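Local coordinates for protein L-asparaginase I (Vibrio cholerae, PDB 2OCD) that probably catalyses the hydrolysis of L-asparagine to L-aspartate and ammonium, as a homotetrameric enzyme of the asparaginase 1 family, at residues D83-L88 against K110-T115; L101-E106 against V330-M335; T209-G214 against P234-I239. All coordinates share one frame; numbering follows the deposited sequence.

Contact 1 (D83-L88 against K110-T115)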
loop_
_atom_site.group_PDB
_atom_site.type_symbol
_atom_site.label_atom_id
_atom_site.label_comp_id
_atom_site.label_asym_id
_atom_site.label_seq_id
_atom_site.Cartn_x
_atom_site.Cartn_y
_atom_site.Cartn_z
ATOM N N ASP B 83 0.648 -17.114 -33.318
ATOM C CA ASP B 83 1.275 -15.809 -33.075
ATOM C C ASP B 83 1.679 -15.596 -31.611
ATOM O O ASP B 83 2.297 -14.569 -31.302
ATOM C CB ASP B 83 0.338 -14.686 -33.517
ATOM C CG ASP B 83 -0.334 -14.984 -34.876
ATOM O OD1 ASP B 83 -1.607 -15.011 -34.966
ATOM O OD2 ASP B 83 0.430 -15.231 -35.860
ATOM N N GLY B 84 1.334 -16.552 -30.735
ATOM C CA GLY B 84 1.672 -16.503 -29.320
ATOM C C GLY B 84 1.214 -17.764 -28.582
ATOM O O GLY B 84 0.629 -18.681 -29.178
ATOM N N PHE B 85 1.506 -17.844 -27.290
ATOM C CA PHE B 85 1.267 -19.077 -26.542
ATOM C C PHE B 85 0.950 -18.782 -25.125
ATOM O O PHE B 85 1.637 -17.967 -24.530
ATOM C CB PHE B 85 2.518 -19.928 -26.601
ATOM C CG PHE B 85 2.990 -20.156 -28.003
ATOM C CD1 PHE B 85 2.507 -21.218 -28.732
ATOM C CD2 PHE B 85 3.861 -19.259 -28.610
ATOM C CE1 PHE B 85 2.892 -21.401 -29.989
ATOM C CE2 PHE B 85 4.232 -19.432 -29.881
ATOM C CZ PHE B 85 3.747 -20.510 -30.583
ATOM N N VAL B 86 -0.082 -19.441 -24.595
ATOM C CA VAL B 86 -0.447 -19.408 -23.180
ATOM C C VAL B 86 -0.391 -20.795 -22.598
ATOM O O VAL B 86 -1.045 -21.695 -23.083
ATOM C CB VAL B 86 -1.895 -18.903 -22.956
ATOM C CG1 VAL B 86 -2.285 -18.960 -21.440
ATOM C CG2 VAL B 86 -2.045 -17.483 -23.486
ATOM N N ILE B 87 0.367 -20.959 -21.523
ATOM C CA ILE B 87 0.527 -22.253 -20.899
ATOM C C ILE B 87 -0.257 -22.198 -19.595
ATOM O O ILE B 87 0.125 -21.477 -18.655
ATOM C CB ILE B 87 2.021 -22.555 -20.644
ATOM C CG1 ILE B 87 2.765 -22.782 -21.961
ATOM C CG2 ILE B 87 2.220 -23.784 -19.758
ATOM C CD1 ILE B 87 4.300 -22.458 -21.892
ATOM N N LEU B 88 -1.355 -22.953 -19.548
ATOM C CA LEU B 88 -2.106 -23.192 -18.288
ATOM C C LEU B 88 -1.455 -24.278 -17.485
ATOM O O LEU B 88 -1.098 -25.292 -18.001
ATOM C CB LEU B 88 -3.576 -23.558 -18.531
ATOM C CG LEU B 88 -4.360 -22.495 -19.297
ATOM C CD1 LEU B 88 -5.843 -22.957 -19.454
ATOM C CD2 LEU B 88 -4.170 -21.052 -18.584
ATOM N N LYS B 110 8.223 -14.672 -29.919
ATOM C CA LYS B 110 6.783 -14.823 -29.721
ATOM C C LYS B 110 6.460 -14.909 -28.225
ATOM O O LYS B 110 7.208 -15.504 -27.462
ATOM C CB LYS B 110 6.244 -16.071 -30.488
ATOM C CG LYS B 110 6.242 -15.947 -32.082
ATOM C CD LYS B 110 5.571 -17.128 -32.796
ATOM C CE LYS B 110 5.899 -17.160 -34.258
ATOM N NZ LYS B 110 4.728 -17.525 -35.106
ATOM N N PRO B 111 5.356 -14.284 -27.785
ATOM C CA PRO B 111 5.017 -14.302 -26.351
ATOM C C PRO B 111 4.688 -15.667 -25.862
ATOM O O PRO B 111 3.996 -16.388 -26.568
ATOM C CB PRO B 111 3.746 -13.462 -26.258
ATOM C CG PRO B 111 3.737 -12.663 -27.456
ATOM C CD PRO B 111 4.378 -13.506 -28.541
ATOM N N VAL B 112 5.218 -16.022 -24.685
ATOM C CA VAL B 112 4.832 -17.222 -23.948
ATOM C C VAL B 112 4.489 -16.780 -22.538
ATOM O O VAL B 112 5.321 -16.279 -21.817
ATOM C CB VAL B 112 5.937 -18.283 -23.918
ATOM C CG1 VAL B 112 5.368 -19.587 -23.435
ATOM C CG2 VAL B 112 6.542 -18.456 -25.266
ATOM N N ILE B 113 3.207 -16.935 -22.205
ATOM C CA ILE B 113 2.626 -16.508 -20.968
ATOM C C ILE B 113 2.107 -17.734 -20.237
ATOM O O ILE B 113 1.178 -18.407 -20.697
ATOM C CB ILE B 113 1.439 -15.584 -21.217
ATOM C CG1 ILE B 113 1.798 -14.424 -22.144
ATOM C CG2 ILE B 113 0.975 -14.993 -19.921
ATOM C CD1 ILE B 113 0.664 -13.319 -22.197
ATOM N N VAL B 114 2.699 -18.012 -19.086
ATOM C CA VAL B 114 2.239 -19.060 -18.171
ATOM C C VAL B 114 1.205 -18.458 -17.200
ATOM O O VAL B 114 1.432 -17.406 -16.613
ATOM C CB VAL B 114 3.423 -19.626 -17.365
ATOM C CG1 VAL B 114 2.973 -20.744 -16.405
ATOM C CG2 VAL B 114 4.530 -20.068 -18.328
ATOM N N THR B 115 0.056 -19.104 -17.064
ATOM C CA THR B 115 -0.938 -18.636 -16.114
ATOM C C THR B 115 -1.764 -19.773 -15.552
ATOM O O THR B 115 -1.553 -20.947 -15.869
ATOM C CB THR B 115 -1.814 -17.505 -16.736
ATOM O OG1 THR B 115 -2.572 -16.840 -15.708
ATOM C CG2 THR B 115 -2.727 -18.004 -17.757
HETATM O O HOH W 1 3.648 -15.375 -35.704
#

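Contact 2 (L101-E106 against V330-M335)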
loop_
_atom_site.group_PDB
_atom_site.type_symbol
_atom_site.label_atom_id
_atom_site.label_comp_id
_atom_site.label_asym_id
_atom_site.label_seq_id
_atom_site.Cartn_x
_atom_site.Cartn_y
_atom_site.Cartn_z
ATOM N N LEU B 101 11.755 -22.660 -18.727
ATOM C CA LEU B 101 11.480 -22.369 -20.116
ATOM C C LEU B 101 12.191 -21.112 -20.597
ATOM O O LEU B 101 12.498 -21.024 -21.800
ATOM C CB LEU B 101 9.977 -22.219 -20.384
ATOM C CG LEU B 101 9.138 -23.494 -20.117
ATOM C CD1 LEU B 101 7.642 -23.206 -20.107
ATOM C CD2 LEU B 101 9.498 -24.654 -21.117
ATOM N N SER B 102 12.409 -20.123 -19.712
ATOM C CA SER B 102 13.080 -18.904 -20.131
ATOM C C SER B 102 14.464 -19.255 -20.656
ATOM O O SER B 102 14.851 -18.749 -21.716
ATOM C CB SER B 102 13.164 -17.857 -19.040
ATOM O OG SER B 102 14.165 -18.146 -18.102
ATOM N N PHE B 103 15.175 -20.155 -19.973
ATOM C CA PHE B 103 16.518 -20.558 -20.446
ATOM C C PHE B 103 16.502 -21.534 -21.627
ATOM O O PHE B 103 17.334 -21.403 -22.544
ATOM C CB PHE B 103 17.371 -21.074 -19.306
ATOM C CG PHE B 103 17.544 -20.062 -18.275
ATOM C CD1 PHE B 103 18.347 -18.965 -18.527
ATOM C CD2 PHE B 103 16.799 -20.114 -17.097
ATOM C CE1 PHE B 103 18.498 -17.983 -17.619
ATOM C CE2 PHE B 103 16.933 -19.122 -16.158
ATOM C CZ PHE B 103 17.782 -18.026 -16.423
HETATM N N MSE B 104 15.538 -22.458 -21.620
HETATM C CA MSE B 104 15.408 -23.419 -22.681
HETATM C C MSE B 104 15.149 -22.818 -24.034
HETATM O O MSE B 104 15.580 -23.387 -25.037
HETATM C CB MSE B 104 14.285 -24.394 -22.364
HETATM C CG MSE B 104 14.683 -25.360 -21.263
HETATM SE SE MSE B 104 13.264 -26.537 -20.671
HETATM C CE MSE B 104 13.309 -27.733 -22.207
ATOM N N PHE B 105 14.411 -21.711 -24.075
ATOM C CA PHE B 105 14.100 -21.064 -25.331
ATOM C C PHE B 105 15.187 -20.071 -25.640
ATOM O O PHE B 105 15.558 -19.261 -24.821
ATOM C CB PHE B 105 12.771 -20.311 -25.316
ATOM C CG PHE B 105 11.559 -21.175 -25.126
ATOM C CD1 PHE B 105 11.449 -22.412 -25.728
ATOM C CD2 PHE B 105 10.486 -20.708 -24.400
ATOM C CE1 PHE B 105 10.331 -23.177 -25.545
ATOM C CE2 PHE B 105 9.369 -21.469 -24.238
ATOM C CZ PHE B 105 9.296 -22.703 -24.800
ATOM N N GLU B 106 15.629 -20.106 -26.879
ATOM C CA GLU B 106 16.705 -19.291 -27.347
ATOM C C GLU B 106 16.210 -18.509 -28.575
ATOM O O GLU B 106 15.685 -19.092 -29.521
ATOM C CB GLU B 106 17.875 -20.221 -27.628
ATOM C CG GLU B 106 18.819 -19.798 -28.696
ATOM C CD GLU B 106 20.227 -20.330 -28.409
ATOM O OE1 GLU B 106 20.837 -19.818 -27.424
ATOM O OE2 GLU B 106 20.705 -21.243 -29.140
ATOM N N VAL B 330 24.117 -12.433 -17.796
ATOM C CA VAL B 330 22.695 -12.211 -17.885
ATOM C C VAL B 330 22.270 -12.861 -19.158
ATOM O O VAL B 330 22.723 -12.469 -20.225
ATOM C CB VAL B 330 22.279 -10.697 -17.892
ATOM C CG1 VAL B 330 20.764 -10.566 -17.985
ATOM C CG2 VAL B 330 22.781 -9.979 -16.658
ATOM N N LEU B 331 21.421 -13.870 -19.095
ATOM C CA LEU B 331 21.122 -14.567 -20.334
ATOM C C LEU B 331 19.711 -14.239 -20.801
ATOM O O LEU B 331 19.481 -14.205 -22.007
ATOM C CB LEU B 331 21.363 -16.081 -20.173
ATOM C CG LEU B 331 22.804 -16.543 -19.810
ATOM C CD1 LEU B 331 22.975 -18.065 -19.709
ATOM C CD2 LEU B 331 23.771 -15.984 -20.861
ATOM N N ARG B 332 18.785 -13.983 -19.858
ATOM C CA ARG B 332 17.378 -13.743 -20.183
ATOM C C ARG B 332 16.688 -12.799 -19.215
ATOM O O ARG B 332 15.488 -12.958 -18.909
ATOM C CB ARG B 332 16.565 -15.038 -20.249
ATOM C CG ARG B 332 17.149 -16.173 -21.086
ATOM C CD ARG B 332 16.835 -16.141 -22.593
ATOM N NE ARG B 332 17.253 -17.430 -23.157
ATOM C CZ ARG B 332 18.516 -17.748 -23.456
ATOM N NH1 ARG B 332 19.489 -16.853 -23.308
ATOM N NH2 ARG B 332 18.816 -18.966 -23.893
ATOM N N GLY B 333 17.447 -11.790 -18.774
ATOM C CA GLY B 333 16.923 -10.730 -17.900
ATOM C C GLY B 333 16.618 -11.210 -16.478
ATOM O O GLY B 333 15.936 -10.511 -15.739
ATOM N N GLU B 334 17.147 -12.376 -16.101
ATOM C CA GLU B 334 16.876 -13.027 -14.778
ATOM C C GLU B 334 17.545 -12.364 -13.583
ATOM O O GLU B 334 17.274 -12.724 -12.411
ATOM C CB GLU B 334 17.317 -14.509 -14.771
ATOM C CG GLU B 334 18.819 -14.734 -14.846
ATOM C CD GLU B 334 19.418 -14.751 -16.294
ATOM O OE1 GLU B 334 18.713 -14.478 -17.296
ATOM O OE2 GLU B 334 20.643 -15.033 -16.436
HETATM N N MSE B 335 18.441 -11.428 -13.877
HETATM C CA MSE B 335 19.221 -10.803 -12.851
HETATM C C MSE B 335 19.877 -9.589 -13.421
HETATM O O MSE B 335 19.958 -9.431 -14.614
HETATM C CB MSE B 335 20.307 -11.756 -12.342
HETATM C CG MSE B 335 21.434 -11.908 -13.296
HETATM SE SE MSE B 335 22.692 -13.319 -12.848
HETATM C CE MSE B 335 23.895 -13.048 -14.336
HETATM O O HOH W 2 21.847 -18.382 -24.723
#

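Contact 3 (T209-G214 against P234-I239)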
loop_
_atom_site.group_PDB
_atom_site.type_symbol
_atom_site.label_atom_id
_atom_site.label_comp_id
_atom_site.label_asym_id
_atom_site.label_seq_id
_atom_site.Cartn_x
_atom_site.Cartn_y
_atom_site.Cartn_z
ATOM N N THR B 209 17.666 -31.760 -18.672
ATOM C CA THR B 209 17.573 -33.022 -17.944
ATOM C C THR B 209 17.908 -32.764 -16.455
ATOM O O THR B 209 18.645 -31.810 -16.163
ATOM C CB THR B 209 18.635 -34.020 -18.403
ATOM O OG1 THR B 209 19.903 -33.469 -18.082
ATOM C CG2 THR B 209 18.580 -34.326 -19.901
ATOM N N PRO B 210 17.433 -33.655 -15.531
ATOM C CA PRO B 210 17.568 -33.480 -14.091
ATOM C C PRO B 210 18.999 -33.443 -13.667
ATOM O O PRO B 210 19.802 -34.159 -14.220
ATOM C CB PRO B 210 16.922 -34.745 -13.510
ATOM C CG PRO B 210 16.029 -35.269 -14.591
ATOM C CD PRO B 210 16.757 -34.932 -15.846
ATOM N N GLN B 211 19.304 -32.644 -12.666
ATOM C CA GLN B 211 20.658 -32.486 -12.202
ATOM C C GLN B 211 20.613 -32.561 -10.708
ATOM O O GLN B 211 19.701 -32.002 -10.099
ATOM C CB GLN B 211 21.237 -31.130 -12.596
ATOM C CG GLN B 211 21.259 -30.862 -14.089
ATOM C CD GLN B 211 22.277 -31.722 -14.832
ATOM O OE1 GLN B 211 23.316 -32.135 -14.255
ATOM N NE2 GLN B 211 21.981 -32.022 -16.100
ATOM N N PRO B 212 21.598 -33.254 -10.112
ATOM C CA PRO B 212 21.693 -33.384 -8.678
ATOM C C PRO B 212 22.239 -32.090 -8.073
ATOM O O PRO B 212 23.419 -31.985 -7.805
ATOM C CB PRO B 212 22.648 -34.568 -8.508
ATOM C CG PRO B 212 23.549 -34.481 -9.712
ATOM C CD PRO B 212 22.683 -33.984 -10.804
ATOM N N ILE B 213 21.352 -31.115 -7.883
ATOM C CA ILE B 213 21.705 -29.813 -7.364
ATOM C C ILE B 213 21.378 -29.814 -5.890
ATOM O O ILE B 213 20.243 -30.063 -5.519
ATOM C CB ILE B 213 20.899 -28.719 -8.094
ATOM C CG1 ILE B 213 21.266 -28.718 -9.590
ATOM C CG2 ILE B 213 21.157 -27.325 -7.498
ATOM C CD1 ILE B 213 20.303 -27.928 -10.461
ATOM N N GLY B 214 22.373 -29.544 -5.052
ATOM C CA GLY B 214 22.149 -29.347 -3.616
ATOM C C GLY B 214 21.755 -27.919 -3.314
ATOM O O GLY B 214 22.121 -27.010 -4.044
ATOM N N PRO B 234 25.983 -37.805 -5.959
ATOM C CA PRO B 234 26.305 -37.246 -7.293
ATOM C C PRO B 234 26.264 -35.712 -7.478
ATOM O O PRO B 234 26.370 -35.203 -8.598
ATOM C CB PRO B 234 25.213 -37.875 -8.166
ATOM C CG PRO B 234 24.036 -37.927 -7.214
ATOM C CD PRO B 234 24.552 -38.087 -5.824
ATOM N N VAL B 235 26.129 -34.967 -6.410
ATOM C CA VAL B 235 25.832 -33.558 -6.590
ATOM C C VAL B 235 26.807 -32.847 -7.520
ATOM O O VAL B 235 28.006 -32.875 -7.318
ATOM C CB VAL B 235 25.739 -32.886 -5.236
ATOM C CG1 VAL B 235 25.984 -31.388 -5.368
ATOM C CG2 VAL B 235 24.361 -33.242 -4.611
ATOM N N ASN B 236 26.306 -32.233 -8.575
ATOM C CA ASN B 236 27.195 -31.469 -9.463
ATOM C C ASN B 236 27.061 -29.928 -9.313
ATOM O O ASN B 236 27.863 -29.174 -9.909
ATOM C CB ASN B 236 26.969 -31.869 -10.921
ATOM C CG ASN B 236 25.545 -31.603 -11.388
ATOM O OD1 ASN B 236 24.730 -30.992 -10.658
ATOM N ND2 ASN B 236 25.224 -32.061 -12.603
ATOM N N ALA B 237 26.052 -29.465 -8.562
ATOM C CA ALA B 237 25.877 -28.037 -8.281
ATOM C C ALA B 237 25.228 -27.834 -6.915
ATOM O O ALA B 237 24.668 -28.767 -6.329
ATOM C CB ALA B 237 25.077 -27.319 -9.380
HETATM N N MSE B 238 25.318 -26.594 -6.432
HETATM C CA MSE B 238 25.093 -26.254 -5.045
HETATM C C MSE B 238 24.701 -24.783 -4.925
HETATM O O MSE B 238 25.496 -23.873 -5.188
HETATM C CB MSE B 238 26.404 -26.515 -4.303
HETATM C CG MSE B 238 26.621 -25.802 -2.945
HETATM SE SE MSE B 238 25.625 -26.671 -1.547
HETATM C CE MSE B 238 25.559 -28.522 -2.276
ATOM N N ILE B 239 23.478 -24.547 -4.512
ATOM C CA ILE B 239 23.004 -23.198 -4.218
ATOM C C ILE B 239 23.121 -22.916 -2.703
ATOM O O ILE B 239 22.603 -23.626 -1.871
ATOM C CB ILE B 239 21.542 -22.983 -4.705
ATOM C CG1 ILE B 239 21.451 -23.242 -6.206
ATOM C CG2 ILE B 239 21.047 -21.560 -4.400
ATOM C CD1 ILE B 239 20.001 -23.233 -6.712
#

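Contact 1 (D83-L88 against K110-T115)
Ile87 reaches diagonally over to Val112, and the methyl-to-methyl approach of Ile87 CD1 to Val112 CG1, 3.4 Å, is the closest between side chains of the two segments. The torsions account for it: Ile87 holds CG1 anti to its carbonyl carbon (chi1 -69°), which carries CD1 back toward the start of the strand, to Val112, two residues before its bridge partner Val114. Phe85 lies on the same face and turns the edge of its ring to the second segment. Its CE2 meets Lys110 CD at 3.9 Å, while CD2 sits beside the carbonyl oxygen of Pro111. On the reverse face Leu88 and Thr115 run side by side, pointing the same way, with Leu88 CD2 3.5 Å from Thr115 CG2; Thr115 CG2 also meets Val86 CG1, the two side chains crossing at a slant. Thr115 sets OG1 anti to its backbone N (chi1 -167°), and this hydroxyl bonds to Phe150 O, leaving the methyl for the apolar contacts. Strands 84-88 and 112-115 are parallel neighbours in the main sheet, their axes 4.6 Å apart, and helix 94-104 makes the connection between them in a beta-alpha-beta crossover. Phe85 N to Pro111 O, Ile113 N to Phe85 O, Ile87 N to Ile113 O (2.8 Å) and Thr115 N to Ile87 O bond in sequence, the first the most bent at 131°. Helix 94-104 packs over Ile87 and Val114, helix 127-141 over Val86, Ile113 and Thr115. Ahead of the strands, where Asp83 is exposed and Lys110 partly so, Lys110 NZ bonds to Tyr82 O and the side chain makes a cation-pi contact with Tyr79. Lys110 NZ stands 4.9 Å from Asp83 OD2, bridged by a water, and Asp83 OD1 accepts a bond from His5 N.

Contact 2 (L101-E106 against V330-M335)
At the C-terminal end of helix 94-104, where Phe105 is the first residue to leave helical geometry, Arg332 from the loop after helix 320-327 brings its guanidinium up to three backbone carbonyls. The straightest of these bonds runs from Arg332 NE to Phe105 O, 3.0 Å, with the donor nearly along the C=O axis. Arg332 NE also makes a weak bond to Ser102 O at 3.1 Å, and Arg332 NH2 a weak one to Phe103 O at 3.2 Å. A chain bent at chi2 (-85°) swings the group onto the helix end, where its positive charge probably interacts favourably with the helix dipole. NH1 is tied back to its own loop, bonding to Leu331 O, which lies in the guanidinium plane although the donor stands well above the plane of that carbonyl. Glu106 supplies charge rather than a direct bond: Glu106 OE1 stays 4.2 Å from Arg332 NH2, well out of the guanidinium plane, and a water bridges Glu106 OE1 to Arg332 NH1. Next to this polar group, Phe103 meets the bent side chain of Glu334, with ring and carboxylate planes 75° apart and Phe103 CE1 3.5 Å from Glu334 OE1. That carboxylate folds back over the loop, accepting Arg332 N at OE1 and Leu331 N at OE2, and probably helps hold the loop from which the arginine projects. Lys309 forms a salt bridge with Glu334, and Lys204 of strand 204-205 one with Glu106. Helix 303-315 borders the contact at Phe103 and Leu331, while Leu101, Met104 and Phe105 lean on helix 65-78.

Contact 3 (T209-G214 against P234-I239)
Gln211, bent at chi2 (-70°), and Asn236, whose CG stands between its backbone N and carbonyl carbon (chi1 61°), bring their amides almost into one plane, 13° apart, though the two side chains cross at about a right angle. Asn236 ND2 donates to Gln211 OE1 within both amide planes; the modelled separation is too short to be taken literally. Gln211 NE2 is bonded to Ser315 OG. Pro212, the centre of an inverse gamma turn, sits next to this pair: Pro212 CB lies 3.9 Å from Pro234 CG, while Pro212 O accepts Asn236 N at 3.0 Å. Beyond the turn the segments become parallel strands, the two ends of the beta-alpha-beta unit built with helix 224-231. Gly214 N bonds to Ala237 O, 2.7 Å, and Ile239 N to Gly214 O, 2.9 Å. Ile213 CG1 touches Ala237 CB at 4.1 Å on the face covered by helix 303-315; on the reverse face Met238 curls its CE to 3.8 Å from Gly214 CA. Val226 of the second subunit packs on Pro212 and Val235, and Tyr219 OH of the second subunit hydrogen-bonds to Ile213 O. The chemistry thus divides along the chain: ahead of the strands a hydrogen bond between side-chain amides, a backbone bond and proline packing join the segments together, whereas within the sheet the hydrogen bonds between them are all backbone.

In the fold
Contacts 1 and 3 are both buried pairings of parallel strands, yet they lie in different sheets on opposite sides of the chain's centre, about 29 Å apart between contact centres. Contact 1 belongs to the interior of the N-terminal sheet; contact 3 involves an outermost strand of the C-terminal sheet and is met by a second subunit. Contact 2, only partly buried, joins the end of helix 94-104 to the loop after helix 320-327, with one arginine side chain gripping backbone carbonyls across the contact and a glutamate holding the arginine's own loop. It touches contact 1 through Leu101 on Ile87 and Phe105 on Val112. Helix 303-315 packs against both contact 2 and contact 3.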